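Local coordinates for halorhodopsin (Halobacterium salinarum, PDB 2JAF), which probably works as a light-driven chloride pump of the membrane, a retinal protein of the bacteriorhodopsin-like family, at residues R58-L61 / I62-A65; Y243-A246 / F247-R251; G228-S231 / W232-V236. The protein carries 2 engineered substitutions. One frame throughout, in Å; residues are numbered along the deposited sequence.

Overall arrangement
All three contacts are helical, each joining residues one turn apart through i to i+4 backbone hydrogen bonds. Contact 1 opens helix 58-82, whereas contacts 2 and 3 share helix 227-255, their centres about 21 Å apart. Contacts 1 and 2 touch, Trp63 CD1 lying 3.5 Å from Leu250 CD1, while contact 3 lies across the chain's centre from contact 1, about 30 Å away between centres. Contact 1 is only partly buried and borders a second subunit; the other two are buried. Their chemistry follows: charged and aromatic groups in contact 1, mostly hydrocarbon in contact 2, and in contact 3 serines bonded to other helices.

Contact 1 (R58-L61 / I62-A65); sequences RPRL and IWGA
Four i to i+4 backbone hydrogen bonds wind residues 58-65 into the first turns of helix 58-82, from Ile62 N to Arg58 O (3.0 Å) through to Ala65 N to Leu61 O, the straightest of them with an N-H...O angle of 167°. On this alpha-helical surface the side-chain meeting is between Arg60 and Trp63, three residues apart. Arg60 runs extended from CG to NE, and its NH1 comes within 3.8 Å of Trp63 CZ3, which lies over one face of the guanidinium; the planes are 40° apart, so this is an inclined contact and not a parallel stack. With CG anti to the backbone N (chi1 174°), the indole is carried alongside the carbonyl of Arg60, whose O lies in the ring plane at its edge. Trp63 NE1 is hydrogen-bonded to Phe47 O, which ties this helix to helix 27-50, and Arg60 packs on Thr181 of the second subunit. A leucine in place of Trp63 would probably leave Phe47 O without this donor and the Arg60 guanidinium without its aromatic neighbour. Arg58 NH2 forms a salt bridge with Asp128 OD1, while Ile62 CG1 rests 3.4 Å from Arg58 O, the acceptor of Ile62's own N-H.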
ATOM      1  N   ARG A  58      16.113  16.504  10.982  1.00 54.96           N
ATOM      2  CA  ARG A  58      14.752  16.857  10.588  1.00 54.28           C
ATOM      3  C   ARG A  58      14.686  17.569   9.233  1.00 52.95           C
ATOM      4  O   ARG A  58      13.909  17.181   8.358  1.00 52.26           O
ATOM      5  CB  ARG A  58      14.116  17.750  11.659  1.00 56.50           C
ATOM      6  CG  ARG A  58      14.105  17.151  13.056  1.00 58.53           C
ATOM      7  CD  ARG A  58      13.152  15.978  13.150  1.00 59.66           C
ATOM      8  NE  ARG A  58      11.766  16.387  12.935  1.00 61.08           N
ATOM      9  CZ  ARG A  58      10.726  15.562  13.012  1.00 61.96           C
ATOM     10  NH1 ARG A  58      10.916  14.280  13.299  1.00 61.24           N
ATOM     11  NH2 ARG A  58       9.496  16.019  12.810  1.00 60.81           N
ATOM     12  N   PRO A  59      15.499  18.625   9.046  1.00 50.97           N
ATOM     13  CA  PRO A  59      15.518  19.383   7.790  1.00 49.80           C
ATOM     14  C   PRO A  59      15.724  18.522   6.548  1.00 48.97           C
ATOM     15  O   PRO A  59      14.875  18.482   5.655  1.00 47.83           O
ATOM     16  CB  PRO A  59      16.670  20.364   8.000  1.00 49.20           C
ATOM     17  CG  PRO A  59      16.632  20.606   9.470  1.00 50.10           C
ATOM     18  CD  PRO A  59      16.437  19.214  10.018  1.00 50.58           C
ATOM     19  N   ARG A  60      16.863  17.839   6.498  1.00 47.84           N
ATOM     20  CA  ARG A  60      17.209  16.980   5.373  1.00 47.46           C
ATOM     21  C   ARG A  60      16.130  15.933   5.113  1.00 45.60           C
ATOM     22  O   ARG A  60      15.868  15.572   3.967  1.00 46.15           O
ATOM     23  CB  ARG A  60      18.546  16.288   5.648  1.00 48.72           C
ATOM     24  CG  ARG A  60      19.051  15.425   4.510  1.00 51.20           C
ATOM     25  CD  ARG A  60      20.277  14.639   4.941  1.00 54.33           C
ATOM     26  NE  ARG A  60      20.800  13.801   3.866  1.00 55.97           N
ATOM     27  CZ  ARG A  60      21.338  14.273   2.747  1.00 57.74           C
ATOM     28  NH1 ARG A  60      21.425  15.583   2.550  1.00 58.86           N
ATOM     29  NH2 ARG A  60      21.788  13.435   1.825  1.00 59.60           N
ATOM     30  N   LEU A  61      15.509  15.450   6.183  1.00 44.33           N
ATOM     31  CA  LEU A  61      14.459  14.441   6.079  1.00 43.10           C
ATOM     32  C   LEU A  61      13.220  14.979   5.365  1.00 42.15           C
ATOM     33  O   LEU A  61      12.634  14.300   4.519  1.00 42.43           O
ATOM     34  CB  LEU A  61      14.071  13.946   7.472  1.00 42.88           C
ATOM     35  CG  LEU A  61      12.953  12.904   7.547  1.00 43.11           C
ATOM     36  CD1 LEU A  61      13.332  11.671   6.736  1.00 43.14           C
ATOM     37  CD2 LEU A  61      12.708  12.535   9.001  1.00 43.70           C
ATOM     38  N   ILE A  62      12.811  16.192   5.718  1.00 40.20           N
ATOM     39  CA  ILE A  62      11.646  16.797   5.087  1.00 37.31           C
ATOM     40  C   ILE A  62      12.011  17.140   3.646  1.00 35.92           C
ATOM     41  O   ILE A  62      11.162  17.117   2.756  1.00 33.98           O
ATOM     42  CB  ILE A  62      11.197  18.065   5.843  1.00 38.11           C
ATOM     43  CG1 ILE A  62      10.779  17.691   7.268  1.00 36.77           C
ATOM     44  CG2 ILE A  62      10.029  18.723   5.121  1.00 37.01           C
ATOM     45  CD1 ILE A  62      10.411  18.878   8.138  1.00 37.24           C
ATOM     46  N   TRP A  63      13.285  17.446   3.425  1.00 34.48           N
ATOM     47  CA  TRP A  63      13.780  17.764   2.091  1.00 34.53           C
ATOM     48  C   TRP A  63      13.575  16.564   1.164  1.00 33.99           C
ATOM     49  O   TRP A  63      13.125  16.718   0.028  1.00 33.19           O
ATOM     50  CB  TRP A  63      15.269  18.114   2.148  1.00 35.14           C
ATOM     51  CG  TRP A  63      15.893  18.310   0.800  1.00 35.94           C
ATOM     52  CD1 TRP A  63      15.547  19.238  -0.139  1.00 35.46           C
ATOM     53  CD2 TRP A  63      16.984  17.563   0.244  1.00 36.78           C
ATOM     54  NE1 TRP A  63      16.357  19.119  -1.245  1.00 37.07           N
ATOM     55  CE2 TRP A  63      17.248  18.099  -1.036  1.00 37.53           C
ATOM     56  CE3 TRP A  63      17.766  16.495   0.705  1.00 38.94           C
ATOM     57  CZ2 TRP A  63      18.264  17.602  -1.863  1.00 38.90           C
ATOM     58  CZ3 TRP A  63      18.776  15.998  -0.118  1.00 40.03           C
ATOM     59  CH2 TRP A  63      19.015  16.555  -1.388  1.00 39.62           C
ATOM     60  N   GLY A  64      13.911  15.375   1.659  1.00 33.06           N
ATOM     61  CA  GLY A  64      13.758  14.166   0.867  1.00 33.48           C
ATOM     62  C   GLY A  64      12.304  13.851   0.558  1.00 33.90           C
ATOM     63  O   GLY A  64      11.958  13.511  -0.575  1.00 34.56           O
ATOM     64  N   ALA A  65      11.452  13.953   1.570  1.00 33.35           N
ATOM     65  CA  ALA A  65      10.032  13.690   1.396  1.00 34.29           C
ATOM     66  C   ALA A  65       9.466  14.669   0.376  1.00 34.27           C
ATOM     67  O   ALA A  65       8.608  14.317  -0.439  1.00 35.02           O
ATOM     68  CB  ALA A  65       9.307  13.843   2.725  1.00 35.20           C
TER

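Contact 2 (Y243-A246 / F247-R251); sequences YVFA and FILLR
Phe245 and Leu249, four residues apart, lie side by side and point the same way, with Leu249 CD2 3.9 Å from Phe245 CE1. The methyl comes to the ring obliquely, and at this distance the two apolar groups are in van der Waals contact along one flank of the helix. A second apolar pair, Val244 and Ile248, meets through one branch of each, CG1 of the valine against CD1 of the isoleucine at 3.9 Å. Ile248 CG1 stands beside its own backbone N and anti to the carbonyl carbon (chi1 -66°), which directs it back along the helix to within 3.4 Å of Val244 O. Within 247-251 itself, Phe247 CE2 lies 3.6 Å above the plane of the Arg251 guanidinium, offset toward its rim. Behind these pairs the alpha-helical backbone sets the spacing. Ile248 N donates to Val244 O at 3.0 Å with an N-H...O angle of 168°, and Leu249 N to Phe245 O at 3.0 Å; Phe247 and Leu250 are held likewise by Tyr243 O and Ala246 O. Further out, the hydroxyl of the buried Tyr243 is hydrogen-bonded to Ser73 OG. Within the helical bundle, Phe245 and Leu249 face helix 106-127, Phe245 and Ile248 reach helix 193-216, Ala246 and Phe247 lie against helix 27-50, and Ala246 also packs on Thr66 of helix 58-82.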
ATOM      1  N   TYR A 243       3.970  21.444  -6.803  1.00 21.57           N
ATOM      2  CA  TYR A 243       5.202  22.186  -7.028  1.00 22.14           C
ATOM      3  C   TYR A 243       5.323  23.460  -6.205  1.00 22.75           C
ATOM      4  O   TYR A 243       6.312  23.628  -5.489  1.00 23.81           O
ATOM      5  CB  TYR A 243       5.384  22.488  -8.525  1.00 20.79           C
ATOM      6  CG  TYR A 243       5.043  21.321  -9.440  1.00 20.23           C
ATOM      7  CD1 TYR A 243       5.272  20.002  -9.044  1.00 24.10           C
ATOM      8  CD2 TYR A 243       4.430  21.541 -10.674  1.00 21.34           C
ATOM      9  CE1 TYR A 243       4.881  18.923  -9.850  1.00 23.60           C
ATOM     10  CE2 TYR A 243       4.039  20.477 -11.488  1.00 24.14           C
ATOM     11  CZ  TYR A 243       4.260  19.173 -11.067  1.00 24.16           C
ATOM     12  OH  TYR A 243       3.803  18.126 -11.832  1.00 24.82           O
ATOM     13  N   VAL A 244       4.334  24.349  -6.294  1.00 22.63           N
ATOM     14  CA  VAL A 244       4.388  25.594  -5.533  1.00 22.01           C
ATOM     15  C   VAL A 244       4.338  25.282  -4.045  1.00 21.65           C
ATOM     16  O   VAL A 244       5.101  25.848  -3.256  1.00 22.92           O
ATOM     17  CB  VAL A 244       3.226  26.560  -5.926  1.00 23.16           C
ATOM     18  CG1 VAL A 244       3.199  27.771  -4.990  1.00 25.83           C
ATOM     19  CG2 VAL A 244       3.424  27.045  -7.357  1.00 20.77           C
ATOM     20  N   PHE A 245       3.460  24.357  -3.664  1.00 20.53           N
ATOM     21  CA  PHE A 245       3.328  23.958  -2.270  1.00 21.99           C
ATOM     22  C   PHE A 245       4.669  23.478  -1.724  1.00 23.46           C
ATOM     23  O   PHE A 245       5.096  23.896  -0.643  1.00 24.24           O
ATOM     24  CB  PHE A 245       2.283  22.839  -2.143  1.00 25.21           C
ATOM     25  CG  PHE A 245       2.227  22.207  -0.780  1.00 25.82           C
ATOM     26  CD1 PHE A 245       3.073  21.152  -0.450  1.00 27.39           C
ATOM     27  CD2 PHE A 245       1.330  22.668   0.176  1.00 27.50           C
ATOM     28  CE1 PHE A 245       3.025  20.564   0.816  1.00 29.19           C
ATOM     29  CE2 PHE A 245       1.275  22.087   1.442  1.00 27.96           C
ATOM     30  CZ  PHE A 245       2.124  21.035   1.761  1.00 27.24           C
ATOM     31  N   ALA A 246       5.327  22.597  -2.476  1.00 21.90           N
ATOM     32  CA  ALA A 246       6.622  22.050  -2.064  1.00 22.23           C
ATOM     33  C   ALA A 246       7.682  23.141  -1.983  1.00 22.92           C
ATOM     34  O   ALA A 246       8.534  23.120  -1.095  1.00 24.11           O
ATOM     35  CB  ALA A 246       7.068  20.959  -3.037  1.00 24.24           C
ATOM     36  N   PHE A 247       7.630  24.093  -2.908  1.00 22.05           N
ATOM     37  CA  PHE A 247       8.595  25.191  -2.911  1.00 24.87           C
ATOM     38  C   PHE A 247       8.482  26.018  -1.633  1.00 24.21           C
ATOM     39  O   PHE A 247       9.481  26.326  -0.982  1.00 25.76           O
ATOM     40  CB  PHE A 247       8.367  26.108  -4.115  1.00 25.97           C
ATOM     41  CG  PHE A 247       9.265  27.317  -4.121  1.00 29.93           C
ATOM     42  CD1 PHE A 247      10.623  27.185  -4.401  1.00 31.48           C
ATOM     43  CD2 PHE A 247       8.766  28.573  -3.794  1.00 31.77           C
ATOM     44  CE1 PHE A 247      11.475  28.292  -4.354  1.00 31.82           C
ATOM     45  CE2 PHE A 247       9.607  29.687  -3.744  1.00 32.54           C
ATOM     46  CZ  PHE A 247      10.965  29.544  -4.024  1.00 33.05           C
ATOM     47  N   ILE A 248       7.254  26.387  -1.286  1.00 23.91           N
ATOM     48  CA  ILE A 248       7.002  27.187  -0.090  1.00 23.54           C
ATOM     49  C   ILE A 248       7.447  26.454   1.167  1.00 25.32           C
ATOM     50  O   ILE A 248       8.079  27.046   2.050  1.00 23.28           O
ATOM     51  CB  ILE A 248       5.503  27.534   0.021  1.00 24.27           C
ATOM     52  CG1 ILE A 248       5.109  28.461  -1.134  1.00 26.15           C
ATOM     53  CG2 ILE A 248       5.206  28.176   1.383  1.00 23.96           C
ATOM     54  CD1 ILE A 248       3.619  28.731  -1.236  1.00 27.93           C
ATOM     55  N   LEU A 249       7.116  25.166   1.247  1.00 23.46           N
ATOM     56  CA  LEU A 249       7.489  24.360   2.401  1.00 23.85           C
ATOM     57  C   LEU A 249       9.007  24.227   2.535  1.00 26.41           C
ATOM     58  O   LEU A 249       9.571  24.485   3.602  1.00 25.70           O
ATOM     59  CB  LEU A 249       6.834  22.978   2.301  1.00 25.57           C
ATOM     60  CG  LEU A 249       7.233  21.830   3.236  1.00 28.93           C
ATOM     61  CD1 LEU A 249       7.525  22.326   4.639  1.00 30.73           C
ATOM     62  CD2 LEU A 249       6.101  20.806   3.239  1.00 28.48           C
ATOM     63  N   LEU A 250       9.666  23.844   1.444  1.00 26.22           N
ATOM     64  CA  LEU A 250      11.110  23.657   1.448  1.00 27.12           C
ATOM     65  C   LEU A 250      11.882  24.946   1.743  1.00 28.03           C
ATOM     66  O   LEU A 250      12.843  24.939   2.518  1.00 28.16           O
ATOM     67  CB  LEU A 250      11.555  23.074   0.105  1.00 27.97           C
ATOM     68  CG  LEU A 250      13.019  22.642  -0.006  1.00 28.87           C
ATOM     69  CD1 LEU A 250      13.379  21.727   1.157  1.00 30.20           C
ATOM     70  CD2 LEU A 250      13.229  21.924  -1.329  1.00 29.95           C
ATOM     71  N   ARG A 251      11.455  26.046   1.133  1.00 28.56           N
ATOM     72  CA  ARG A 251      12.117  27.331   1.331  1.00 28.11           C
ATOM     73  C   ARG A 251      12.080  27.738   2.798  1.00 28.51           C
ATOM     74  O   ARG A 251      13.057  28.272   3.322  1.00 25.43           O
ATOM     75  CB  ARG A 251      11.454  28.420   0.479  1.00 29.38           C
ATOM     76  CG  ARG A 251      12.116  29.794   0.604  1.00 32.27           C
ATOM     77  CD  ARG A 251      11.437  30.855  -0.259  1.00 35.32           C
ATOM     78  NE  ARG A 251      10.040  31.059   0.116  1.00 38.47           N
ATOM     79  CZ  ARG A 251       9.211  31.904  -0.492  1.00 40.04           C
ATOM     80  NH1 ARG A 251       9.632  32.640  -1.515  1.00 40.92           N
ATOM     81  NH2 ARG A 251       7.951  32.003  -0.085  1.00 39.27           N
TER

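Contact 3 (G228-S231 / W232-V236); sequences GATS and WAYSV. Engineered in segment 228-231: Ala229 (natural residue Val).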
ATOM      1  N   GLY A 228      -9.927  17.475 -22.738  1.00 24.37           N
ATOM      2  CA  GLY A 228      -8.751  18.326 -22.735  1.00 24.86           C
ATOM      3  C   GLY A 228      -8.854  19.396 -21.658  1.00 25.81           C
ATOM      4  O   GLY A 228      -7.867  19.720 -20.990  1.00 25.91           O
ATOM      5  N   ALA A 229     -10.054  19.948 -21.484  1.00 25.34           N
ATOM      6  CA  ALA A 229     -10.275  20.989 -20.486  1.00 25.53           C
ATOM      7  C   ALA A 229     -10.189  20.426 -19.068  1.00 26.06           C
ATOM      8  O   ALA A 229      -9.576  21.034 -18.188  1.00 27.36           O
ATOM      9  CB  ALA A 229     -11.633  21.647 -20.710  1.00 25.48           C
ATOM     10  N   THR A 230     -10.809  19.273 -18.848  1.00 25.44           N
ATOM     11  CA  THR A 230     -10.781  18.638 -17.532  1.00 26.89           C
ATOM     12  C   THR A 230      -9.331  18.323 -17.164  1.00 26.02           C
ATOM     13  O   THR A 230      -8.905  18.514 -16.025  1.00 25.30           O
ATOM     14  CB  THR A 230     -11.603  17.325 -17.532  1.00 27.80           C
ATOM     15  OG1 THR A 230     -12.962  17.610 -17.887  1.00 32.59           O
ATOM     16  CG2 THR A 230     -11.578  16.678 -16.155  1.00 30.08           C
ATOM     17  N   SER A 231      -8.569  17.842 -18.140  1.00 23.54           N
ATOM     18  CA  SER A 231      -7.168  17.517 -17.898  1.00 23.01           C
ATOM     19  C   SER A 231      -6.377  18.756 -17.476  1.00 21.94           C
ATOM     20  O   SER A 231      -5.601  18.709 -16.520  1.00 21.97           O
ATOM     21  CB  SER A 231      -6.548  16.892 -19.152  1.00 21.41           C
ATOM     22  OG  SER A 231      -5.246  16.402 -18.875  1.00 20.77           O
ATOM     23  N   TRP A 232      -6.574  19.873 -18.173  1.00 22.45           N
ATOM     24  CA  TRP A 232      -5.857  21.096 -17.822  1.00 22.46           C
ATOM     25  C   TRP A 232      -6.196  21.580 -16.412  1.00 23.00           C
ATOM     26  O   TRP A 232      -5.331  22.106 -15.708  1.00 21.83           O
ATOM     27  CB  TRP A 232      -6.145  22.223 -18.831  1.00 23.24           C
ATOM     28  CG  TRP A 232      -5.070  22.364 -19.898  1.00 23.86           C
ATOM     29  CD1 TRP A 232      -5.164  21.995 -21.211  1.00 23.22           C
ATOM     30  CD2 TRP A 232      -3.729  22.851 -19.715  1.00 23.75           C
ATOM     31  NE1 TRP A 232      -3.968  22.219 -21.854  1.00 23.37           N
ATOM     32  CE2 TRP A 232      -3.072  22.743 -20.960  1.00 23.40           C
ATOM     33  CE3 TRP A 232      -3.020  23.367 -18.617  1.00 25.44           C
ATOM     34  CZ2 TRP A 232      -1.732  23.129 -21.142  1.00 25.29           C
ATOM     35  CZ3 TRP A 232      -1.685  23.751 -18.797  1.00 27.05           C
ATOM     36  CH2 TRP A 232      -1.058  23.628 -20.054  1.00 27.00           C
ATOM     37  N   ALA A 233      -7.446  21.399 -15.991  1.00 21.92           N
ATOM     38  CA  ALA A 233      -7.846  21.841 -14.659  1.00 22.64           C
ATOM     39  C   ALA A 233      -7.029  21.094 -13.605  1.00 22.92           C
ATOM     40  O   ALA A 233      -6.474  21.705 -12.688  1.00 23.44           O
ATOM     41  CB  ALA A 233      -9.350  21.606 -14.447  1.00 20.77           C
ATOM     42  N   TYR A 234      -6.956  19.771 -13.740  1.00 22.87           N
ATOM     43  CA  TYR A 234      -6.187  18.949 -12.804  1.00 21.97           C
ATOM     44  C   TYR A 234      -4.701  19.334 -12.852  1.00 21.99           C
ATOM     45  O   TYR A 234      -4.032  19.412 -11.816  1.00 21.22           O
ATOM     46  CB  TYR A 234      -6.318  17.461 -13.159  1.00 23.30           C
ATOM     47  CG  TYR A 234      -7.656  16.809 -12.848  1.00 20.28           C
ATOM     48  CD1 TYR A 234      -8.204  16.861 -11.569  1.00 21.71           C
ATOM     49  CD2 TYR A 234      -8.327  16.059 -13.819  1.00 22.21           C
ATOM     50  CE1 TYR A 234      -9.382  16.176 -11.257  1.00 22.80           C
ATOM     51  CE2 TYR A 234      -9.504  15.370 -13.517  1.00 22.19           C
ATOM     52  CZ  TYR A 234     -10.023  15.429 -12.239  1.00 23.28           C
ATOM     53  OH  TYR A 234     -11.167  14.724 -11.925  1.00 24.30           O
ATOM     54  N   SER A 235      -4.185  19.561 -14.056  1.00 21.68           N
ATOM     55  CA  SER A 235      -2.784  19.927 -14.225  1.00 20.63           C
ATOM     56  C   SER A 235      -2.465  21.235 -13.524  1.00 20.84           C
ATOM     57  O   SER A 235      -1.428  21.355 -12.880  1.00 21.17           O
ATOM     58  CB  SER A 235      -2.424  20.025 -15.709  1.00 21.50           C
ATOM     59  OG  SER A 235      -2.437  18.734 -16.300  1.00 24.13           O
ATOM     60  N   VAL A 236      -3.350  22.219 -13.645  1.00 20.23           N
ATOM     61  CA  VAL A 236      -3.121  23.495 -12.971  1.00 21.31           C
ATOM     62  C   VAL A 236      -3.173  23.294 -11.456  1.00 20.01           C
ATOM     63  O   VAL A 236      -2.390  23.883 -10.714  1.00 19.87           O
ATOM     64  CB  VAL A 236      -4.173  24.549 -13.369  1.00 21.83           C
ATOM     65  CG1 VAL A 236      -4.041  25.783 -12.479  1.00 22.58           C
ATOM     66  CG2 VAL A 236      -3.985  24.934 -14.830  1.00 21.49           C
TER
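Thr230 lays its methyl against the ring of Tyr234, CG2 approaching CE2 to 3.6 Å, and the two side chains run side by side in the same direction. The first torsion of Thr230 (chi1 -59°) divides its branches: CG2 is left to the ring, while OG1, beside the backbone N, is hydrogen-bonded to Ser226 O. Tyr234 CD2 also comes within 3.4 Å of Thr230 O, the carbonyl that accepts Tyr234 N at 3.3 Å with an N-H...O angle of 168°. This is one of four i to i+4 bonds in the early turns of helix 227-255, part of the transmembrane bundle of the bacteriorhodopsin-like family, and the side chain of Tyr234 lies about 5 Å from the bound retinal. On another flank Trp232 brings CD1 to 3.5 Å from Gly228 O, which sits at the indole edge near its plane; NE1 is hydrogen-bonded to Ser31 OG. Ala229, an engineered substitution for valine, accepts Ala233 N through its carbonyl. The buried hydroxyls of Ser231 and Ser235 share partners rather than bonding each other, their OG atoms being 4.5 Å apart: Ser231 OG is hydrogen-bonded to Ser32 OG and Ser235 OG to Ser32 O, and both to Arg108 NH2.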